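Predicted component of a thermophile-specific DNA repair system, contains a RAMP domain (PDB 4N0L) binds RNA as Csm3, a RAMP-family subunit of the type III-A CRISPR system that is thought to hold crRNA and may act as an endonuclease. Local coordinates at residues R85-F90 with F121-D126; R57-F62 with C115-I120; V166-R171 with V229-D234. All blocks are in the same frame, centred on the assembly; numbering follows the deposited sequence.

Contact 1. Residues R85-F90 with F121-D126. With ZN (zinc ion), chain C.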
# COMPACT_ATOMS: atom_id res chain seq x y z
N ARG A 85 -0.22 -6.13 12.94
CA ARG A 85 -1.44 -5.34 12.79
C ARG A 85 -1.52 -4.19 13.80
O ARG A 85 -2.38 -4.18 14.68
CB ARG A 85 -2.68 -6.24 12.94
N HIS A 86 -0.62 -3.22 13.66
CA HIS A 86 -0.72 -1.99 14.43
C HIS A 86 -1.95 -1.22 13.97
O HIS A 86 -2.11 -0.96 12.77
CB HIS A 86 0.53 -1.12 14.28
CG HIS A 86 0.29 0.34 14.57
ND1 HIS A 86 0.56 0.90 15.79
CD2 HIS A 86 -0.17 1.34 13.78
CE1 HIS A 86 0.26 2.19 15.76
NE2 HIS A 86 -0.18 2.48 14.55
N GLU A 87 -2.81 -0.87 14.91
CA GLU A 87 -3.96 -0.03 14.60
C GLU A 87 -4.16 1.03 15.68
O GLU A 87 -4.30 0.70 16.86
CB GLU A 87 -5.22 -0.88 14.44
CG GLU A 87 -5.24 -1.74 13.20
CD GLU A 87 -6.45 -2.65 13.13
OE1 GLU A 87 -6.53 -3.59 13.95
OE2 GLU A 87 -7.31 -2.42 12.26
N CYS A 88 -4.17 2.29 15.27
CA CYS A 88 -4.44 3.39 16.20
C CYS A 88 -5.44 4.35 15.57
O CYS A 88 -5.75 4.25 14.38
CB CYS A 88 -3.16 4.12 16.58
SG CYS A 88 -2.54 5.25 15.31
N GLY A 89 -5.94 5.29 16.37
CA GLY A 89 -6.93 6.23 15.88
C GLY A 89 -6.36 7.59 15.58
O GLY A 89 -7.09 8.51 15.21
N PHE A 90 -5.04 7.73 15.72
CA PHE A 90 -4.38 8.99 15.41
C PHE A 90 -4.27 9.17 13.90
O PHE A 90 -3.16 9.21 13.35
CB PHE A 90 -2.99 9.04 16.05
CG PHE A 90 -3.00 9.06 17.55
CD1 PHE A 90 -3.19 10.25 18.24
CD2 PHE A 90 -2.82 7.89 18.27
CE1 PHE A 90 -3.21 10.27 19.63
CE2 PHE A 90 -2.84 7.90 19.66
CZ PHE A 90 -3.03 9.09 20.34
N PHE A 121 -3.10 3.22 5.24
CA PHE A 121 -3.56 1.85 5.01
C PHE A 121 -4.80 1.50 5.84
O PHE A 121 -5.23 0.35 5.88
CB PHE A 121 -2.43 0.87 5.31
CG PHE A 121 -1.24 1.01 4.39
CD1 PHE A 121 -1.24 0.45 3.13
CD2 PHE A 121 -0.12 1.72 4.80
CE1 PHE A 121 -0.15 0.58 2.29
CE2 PHE A 121 0.98 1.86 3.97
CZ PHE A 121 0.96 1.29 2.71
N GLY A 122 -5.38 2.50 6.50
CA GLY A 122 -6.61 2.30 7.23
C GLY A 122 -6.39 1.71 8.61
O GLY A 122 -5.31 1.23 8.93
N SER A 123 -7.43 1.77 9.44
CA SER A 123 -7.38 1.23 10.79
C SER A 123 -8.79 1.01 11.33
O SER A 123 -9.69 1.78 11.02
CB SER A 123 -6.59 2.16 11.71
OG SER A 123 -6.61 1.70 13.05
N ALA A 124 -8.97 -0.03 12.13
CA ALA A 124 -10.27 -0.32 12.73
C ALA A 124 -10.54 0.61 13.91
O ALA A 124 -11.68 0.74 14.36
CB ALA A 124 -10.34 -1.77 13.17
N GLY A 125 -9.49 1.25 14.41
CA GLY A 125 -9.60 2.14 15.56
C GLY A 125 -8.42 1.97 16.50
O GLY A 125 -7.27 1.88 16.05
N ASP A 126 -8.69 1.92 17.80
CA ASP A 126 -7.64 1.74 18.79
C ASP A 126 -7.37 0.26 19.02
O ASP A 126 -7.57 -0.26 20.11
CB ASP A 126 -8.01 2.43 20.11
CG ASP A 126 -6.87 2.44 21.11
OD1 ASP A 126 -5.70 2.26 20.70
OD2 ASP A 126 -7.14 2.63 22.32
ZN ZN C . -1.41 3.87 13.67
O HOH W 1 -5.48 4.77 19.35
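Glu87 lays its side chain against the turn formed by Ser123, Ala124 and Gly125. Its CB lies 3.2 Å from Ser123 OG, and CG stands anti to the carbonyl carbon (chi1 -70°), which starts the chain on its course beside the turn. From there the chain runs extended to the carboxylate, where OE2 accepts a hydrogen bond from Ala124 N at 2.9 Å. The donor approaches from above the carboxylate plane, 48° out of it, and Ala124 CB packs against the same oxygen.

Ser123 closes the turn from within: its OG accepts from Gly125 N at 3.2 Å, an ST turn, and comes within 3.0 Å of Cys88 O. Gly125 O lies against two successive carbonyl carbons, 3.2 Å from Glu87 C and 3.1 Å from Cys88 C. Farther along, one water accepts from Gly89 N at 3.1 Å and donates weakly to Asp126 OD1. Asp126 is held more firmly beyond these segments, its carboxylate accepting from the backbone N atoms of Phe130 and Ser131.

The other side of 85-90 serves zinc. His86 NE2 and Cys88 SG are two of its four ligands, SG at 2.4 Å, and Cys115 and Cys118 complete the site. His86 ND1 bonds Phe77 O, which fixes the rotation of the imidazole and leaves NE2 for the metal. Phe90 N gives Cys88 SG a weak hydrogen bond.

The Glu87 carboxylate, bonded to Ala124 N, and close backbone packing hold the turn after helix 116-121 against the loop that carries His86 and Cys88, while the metal and the weak N-H...S bond probably share in spreading the negative charge of the Cys88 sulfur.

Contact 2. Residues R57-F62 with C115-I120. With ZN (zinc ion), chain C.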
# COMPACT_ATOMS: atom_id res chain seq x y z
N ARG A 57 -0.06 -6.79 2.34
CA ARG A 57 1.38 -7.06 2.37
C ARG A 57 2.17 -5.77 2.51
O ARG A 57 3.10 -5.69 3.32
CB ARG A 57 1.80 -7.82 1.11
CG ARG A 57 3.29 -8.13 1.03
CD ARG A 57 3.74 -9.06 2.14
NE ARG A 57 5.13 -9.47 1.97
CZ ARG A 57 5.90 -9.96 2.93
NH1 ARG A 57 5.42 -10.10 4.16
NH2 ARG A 57 7.15 -10.31 2.67
N ALA A 58 1.81 -4.76 1.73
CA ALA A 58 2.45 -3.45 1.83
C ALA A 58 2.31 -2.85 3.23
O ALA A 58 3.24 -2.25 3.76
CB ALA A 58 1.88 -2.50 0.78
N ARG A 59 1.13 -3.02 3.82
CA ARG A 59 0.87 -2.52 5.17
C ARG A 59 1.70 -3.24 6.22
O ARG A 59 2.30 -2.61 7.09
CB ARG A 59 -0.61 -2.65 5.52
CG ARG A 59 -0.99 -1.96 6.81
CD ARG A 59 -2.43 -2.28 7.22
NE ARG A 59 -2.95 -1.34 8.21
CZ ARG A 59 -2.54 -1.27 9.47
NH1 ARG A 59 -3.08 -0.37 10.29
NH2 ARG A 59 -1.62 -2.11 9.93
N ALA A 60 1.72 -4.57 6.13
CA ALA A 60 2.45 -5.40 7.08
C ALA A 60 3.94 -5.10 7.09
O ALA A 60 4.58 -5.13 8.15
CB ALA A 60 2.21 -6.87 6.77
N LEU A 61 4.50 -4.81 5.92
CA LEU A 61 5.92 -4.51 5.81
C LEU A 61 6.25 -3.07 6.20
O LEU A 61 7.26 -2.82 6.86
CB LEU A 61 6.42 -4.79 4.39
CG LEU A 61 6.27 -6.23 3.90
CD1 LEU A 61 6.71 -6.35 2.46
CD2 LEU A 61 7.07 -7.17 4.80
N PHE A 62 5.40 -2.14 5.80
CA PHE A 62 5.60 -0.73 6.15
C PHE A 62 5.54 -0.49 7.65
O PHE A 62 6.34 0.27 8.19
CB PHE A 62 4.59 0.17 5.45
CG PHE A 62 4.72 1.62 5.82
CD1 PHE A 62 5.81 2.36 5.39
CD2 PHE A 62 3.77 2.23 6.63
CE1 PHE A 62 5.94 3.69 5.74
CE2 PHE A 62 3.89 3.56 6.98
CZ PHE A 62 4.98 4.29 6.54
N CYS A 115 -0.59 9.23 12.39
CA CYS A 115 0.07 7.96 12.12
C CYS A 115 0.05 7.63 10.63
O CYS A 115 -1.02 7.44 10.06
CB CYS A 115 -0.58 6.83 12.92
SG CYS A 115 0.25 5.23 12.80
N PRO A 116 1.23 7.57 10.00
CA PRO A 116 1.37 7.25 8.58
C PRO A 116 0.78 5.88 8.23
O PRO A 116 0.11 5.75 7.21
CB PRO A 116 2.88 7.26 8.36
CG PRO A 116 3.42 8.11 9.45
CD PRO A 116 2.53 7.86 10.63
N VAL A 117 1.05 4.89 9.07
CA VAL A 117 0.54 3.54 8.86
C VAL A 117 -0.98 3.52 8.73
O VAL A 117 -1.53 3.06 7.73
CB VAL A 117 0.94 2.59 10.00
CG1 VAL A 117 0.32 1.21 9.80
CG2 VAL A 117 2.46 2.49 10.10
N CYS A 118 -1.66 4.02 9.76
CA CYS A 118 -3.11 3.93 9.85
C CYS A 118 -3.83 4.92 8.93
O CYS A 118 -4.88 4.60 8.38
CB CYS A 118 -3.55 4.13 11.30
SG CYS A 118 -3.04 2.78 12.41
N ARG A 119 -3.28 6.12 8.75
CA ARG A 119 -3.94 7.12 7.91
C ARG A 119 -3.90 6.73 6.43
O ARG A 119 -4.79 7.09 5.66
CB ARG A 119 -3.30 8.51 8.11
CG ARG A 119 -2.05 8.76 7.29
CD ARG A 119 -1.23 9.93 7.82
NE ARG A 119 -0.11 10.23 6.94
CZ ARG A 119 1.01 10.85 7.32
NH1 ARG A 119 1.15 11.24 8.58
NH2 ARG A 119 1.97 11.07 6.44
N ILE A 120 -2.87 5.98 6.04
CA ILE A 120 -2.70 5.54 4.65
C ILE A 120 -3.39 4.20 4.39
O ILE A 120 -4.15 4.05 3.43
CB ILE A 120 -1.21 5.42 4.27
CG1 ILE A 120 -0.54 6.79 4.24
CG2 ILE A 120 -1.05 4.74 2.91
CD1 ILE A 120 0.96 6.73 4.14
ZN ZN C . -1.41 3.87 13.67
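Val117 stands between Arg59 and Phe62 with its two methyls parted: CG1, anti to the backbone N (chi1 177°), meets the arginine, and CG2 meets the phenyl ring. The Arg59 side chain crosses the valine at about a right angle and spreads its guanidinium over CG1, 3.6 Å from the guanidinium plane and offset toward the rim. Extended from CG to NE, the arginine chain spans the gap between the helices. Its NH1 approaches Cys118 SG obliquely at 3.8 Å, but its hydrogen bonds go elsewhere, to His86 O and Gly122 O, while NH2 makes a salt bridge with Glu63.

Phe62 and Val117 run alongside in opposing directions, CE2 of the ring 3.6 Å from Val117 CG2. The ring also presents its edge: Val117 N lies in its plane, and Pro116 CB approaches the rim at CZ, 4.1 Å away, the proline crossing the phenyl side chain at about a right angle. Tyr244 of helix 238-255 also meets the Phe62 ring.

The helices run nearly antiparallel, their short axes 165° apart in direction and 10.5 Å apart at closest approach. Helix 51-69 is the first helix of the RRM-like core of the RAMP fold, whereas 115-120 carries the CxxC half of the zinc site. Cys115 is the N-cap of helix 116-121, its carbonyl O accepting from Arg119 N at 2.9 Å.

Both cysteine sulfurs bind the zinc ion at 2.3 Å, with His86 and Cys88 as the remaining ligands. The positive end of the helix dipole lies near the metal site and, with the Arg59 charge, would probably add to the zinc's own stabilisation of the thiolates. Arg119 sets one guanidinium face over Pro116 CA and forms a salt bridge with Asp241 of helix 238-255.

Contact 3. Residues V166-R171 with V229-D234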
# COMPACT_ATOMS: atom_id res chain seq x y z
N VAL A 166 -11.32 5.87 16.68
CA VAL A 166 -12.18 6.07 15.53
C VAL A 166 -11.63 5.36 14.29
O VAL A 166 -10.49 5.59 13.90
CB VAL A 166 -12.36 7.57 15.21
N LYS A 167 -12.45 4.49 13.70
CA LYS A 167 -12.13 3.84 12.44
C LYS A 167 -11.68 4.83 11.37
O LYS A 167 -12.15 5.97 11.34
CB LYS A 167 -13.34 3.05 11.93
N LYS A 168 -10.78 4.40 10.49
CA LYS A 168 -10.44 5.19 9.31
C LYS A 168 -10.35 4.35 8.05
O LYS A 168 -9.69 3.31 8.03
CB LYS A 168 -9.12 5.93 9.52
CG LYS A 168 -9.00 7.18 8.65
CD LYS A 168 -7.62 7.31 8.04
CE LYS A 168 -7.52 8.56 7.18
NZ LYS A 168 -8.47 8.53 6.04
N GLU A 169 -11.02 4.81 7.00
CA GLU A 169 -10.89 4.19 5.69
C GLU A 169 -9.52 4.50 5.10
O GLU A 169 -9.06 5.64 5.15
CB GLU A 169 -12.00 4.68 4.75
CG GLU A 169 -12.00 4.01 3.39
CD GLU A 169 -12.25 2.51 3.46
OE1 GLU A 169 -12.93 2.06 4.41
OE2 GLU A 169 -11.75 1.78 2.58
N ALA A 170 -8.88 3.47 4.55
CA ALA A 170 -7.58 3.61 3.91
C ALA A 170 -7.59 4.66 2.81
O ALA A 170 -8.56 4.76 2.05
CB ALA A 170 -7.12 2.27 3.34
N ARG A 171 -6.52 5.45 2.73
CA ARG A 171 -6.35 6.42 1.65
C ARG A 171 -5.93 5.75 0.35
O ARG A 171 -6.05 6.34 -0.73
CB ARG A 171 -5.33 7.49 2.05
CG ARG A 171 -5.91 8.58 2.92
CD ARG A 171 -4.84 9.55 3.40
NE ARG A 171 -5.35 10.42 4.46
CZ ARG A 171 -4.61 11.31 5.11
NH1 ARG A 171 -3.33 11.46 4.81
NH2 ARG A 171 -5.16 12.05 6.06
N VAL A 229 -4.80 3.59 -6.36
CA VAL A 229 -5.49 4.86 -6.21
C VAL A 229 -5.31 5.43 -4.80
O VAL A 229 -5.66 4.79 -3.82
CB VAL A 229 -7.01 4.73 -6.49
CG1 VAL A 229 -7.68 6.10 -6.44
CG2 VAL A 229 -7.25 4.08 -7.85
N TYR A 230 -4.74 6.63 -4.73
CA TYR A 230 -4.57 7.33 -3.46
C TYR A 230 -5.56 8.48 -3.34
O TYR A 230 -5.61 9.36 -4.21
CB TYR A 230 -3.14 7.84 -3.30
CG TYR A 230 -2.94 8.81 -2.16
CD1 TYR A 230 -3.00 10.18 -2.36
CD2 TYR A 230 -2.70 8.35 -0.87
CE1 TYR A 230 -2.82 11.07 -1.31
CE2 TYR A 230 -2.52 9.23 0.18
CZ TYR A 230 -2.58 10.58 -0.04
OH TYR A 230 -2.40 11.46 1.00
N ARG A 231 -6.34 8.49 -2.27
CA ARG A 231 -7.31 9.56 -2.04
C ARG A 231 -6.68 10.72 -1.28
O ARG A 231 -6.26 10.57 -0.13
CB ARG A 231 -8.53 9.04 -1.29
CG ARG A 231 -9.29 7.93 -2.00
CD ARG A 231 -10.53 7.50 -1.23
NE ARG A 231 -10.21 7.02 0.12
CZ ARG A 231 -10.29 7.76 1.22
NH1 ARG A 231 -10.68 9.03 1.14
NH2 ARG A 231 -9.98 7.24 2.40
N VAL A 232 -6.60 11.88 -1.93
CA VAL A 232 -6.06 13.07 -1.29
C VAL A 232 -7.07 13.60 -0.27
O VAL A 232 -8.18 13.97 -0.63
CB VAL A 232 -5.73 14.17 -2.31
CG1 VAL A 232 -5.21 15.42 -1.61
CG2 VAL A 232 -4.74 13.66 -3.34
N GLU A 233 -6.67 13.63 1.00
CA GLU A 233 -7.56 14.08 2.06
C GLU A 233 -6.97 15.28 2.78
O GLU A 233 -7.68 16.20 3.17
CB GLU A 233 -7.84 12.96 3.06
CG GLU A 233 -8.85 11.93 2.59
CD GLU A 233 -9.00 10.78 3.57
OE1 GLU A 233 -8.17 10.67 4.50
OE2 GLU A 233 -9.95 9.99 3.42
N ASP A 234 -5.65 15.25 2.96
CA ASP A 234 -4.95 16.29 3.70
C ASP A 234 -3.74 16.76 2.91
O ASP A 234 -2.75 16.04 2.81
CB ASP A 234 -4.53 15.78 5.07
CG ASP A 234 -3.97 16.88 5.95
OD1 ASP A 234 -4.73 17.42 6.78
OD2 ASP A 234 -2.78 17.21 5.80
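The irregular segment 166-171 runs into strand 172-174, an edge strand of the RRM-like sheet, and meets the end of its antiparallel neighbour 223-231 with the touching parts directed 117° apart. One straight backbone bond joins them, Arg231 N to Arg171 O at 2.7 Å, and Tyr230 CA adds a CA-H...O contact to the same oxygen.

Outside this bond, a salt-bridge network does the joining, with Glu233 at its centre. Lys168 meets it tip to tip, NZ giving a 2.7 Å bond to the syn lone pair of OE1. Arg171 NE donates to the same OE1 at 2.8 Å, but from above the carboxylate plane, the guanidinium being turned 82° to it. OE2 is taken by Arg231 NH1 at 2.6 Å, so the carboxylate is gripped by three cations and probably relieves the repulsion between Lys168 NZ and Arg231 NH2, 4.1 Å apart. A bend at chi3 (-59°) turns NE of Arg231 back toward the other segment, and NH2 bonds Ala170 O at 2.9 Å, the oxygen lying in the guanidinium plane.

The far end of Arg171 pairs with Asp241 and Glu237, and Tyr230 OH also bonds Asp241. Arg171 and Tyr230 run alongside in the same direction, the guanidinium nearly perpendicular to the ring, with Arg171 CB 3.8 Å from Tyr230 CE2.

Contacts 1 and 2 interleave along the chain, and their centres lie about 9 Å apart; contact 3 follows both, about 12 Å from each. The first two share the zinc ion, each supplying two ligands, and Phe90 O to Cys115 N ties their backbones. Helix 116-121 leads from contact 2 into the turn of contact 1, where Ser123 O meets Lys168 N. The zinc-bearing part lies between the first helix, 51-69, and the second core strand, 172-174, of a beta-alpha-beta-beta-alpha-beta core. Contact 2 packs what is probably an insertion on helix 51-69, and contact 3 joins the lead-in to strand 172-174 to the end of strand 223-231, tying the zinc region to the core at both.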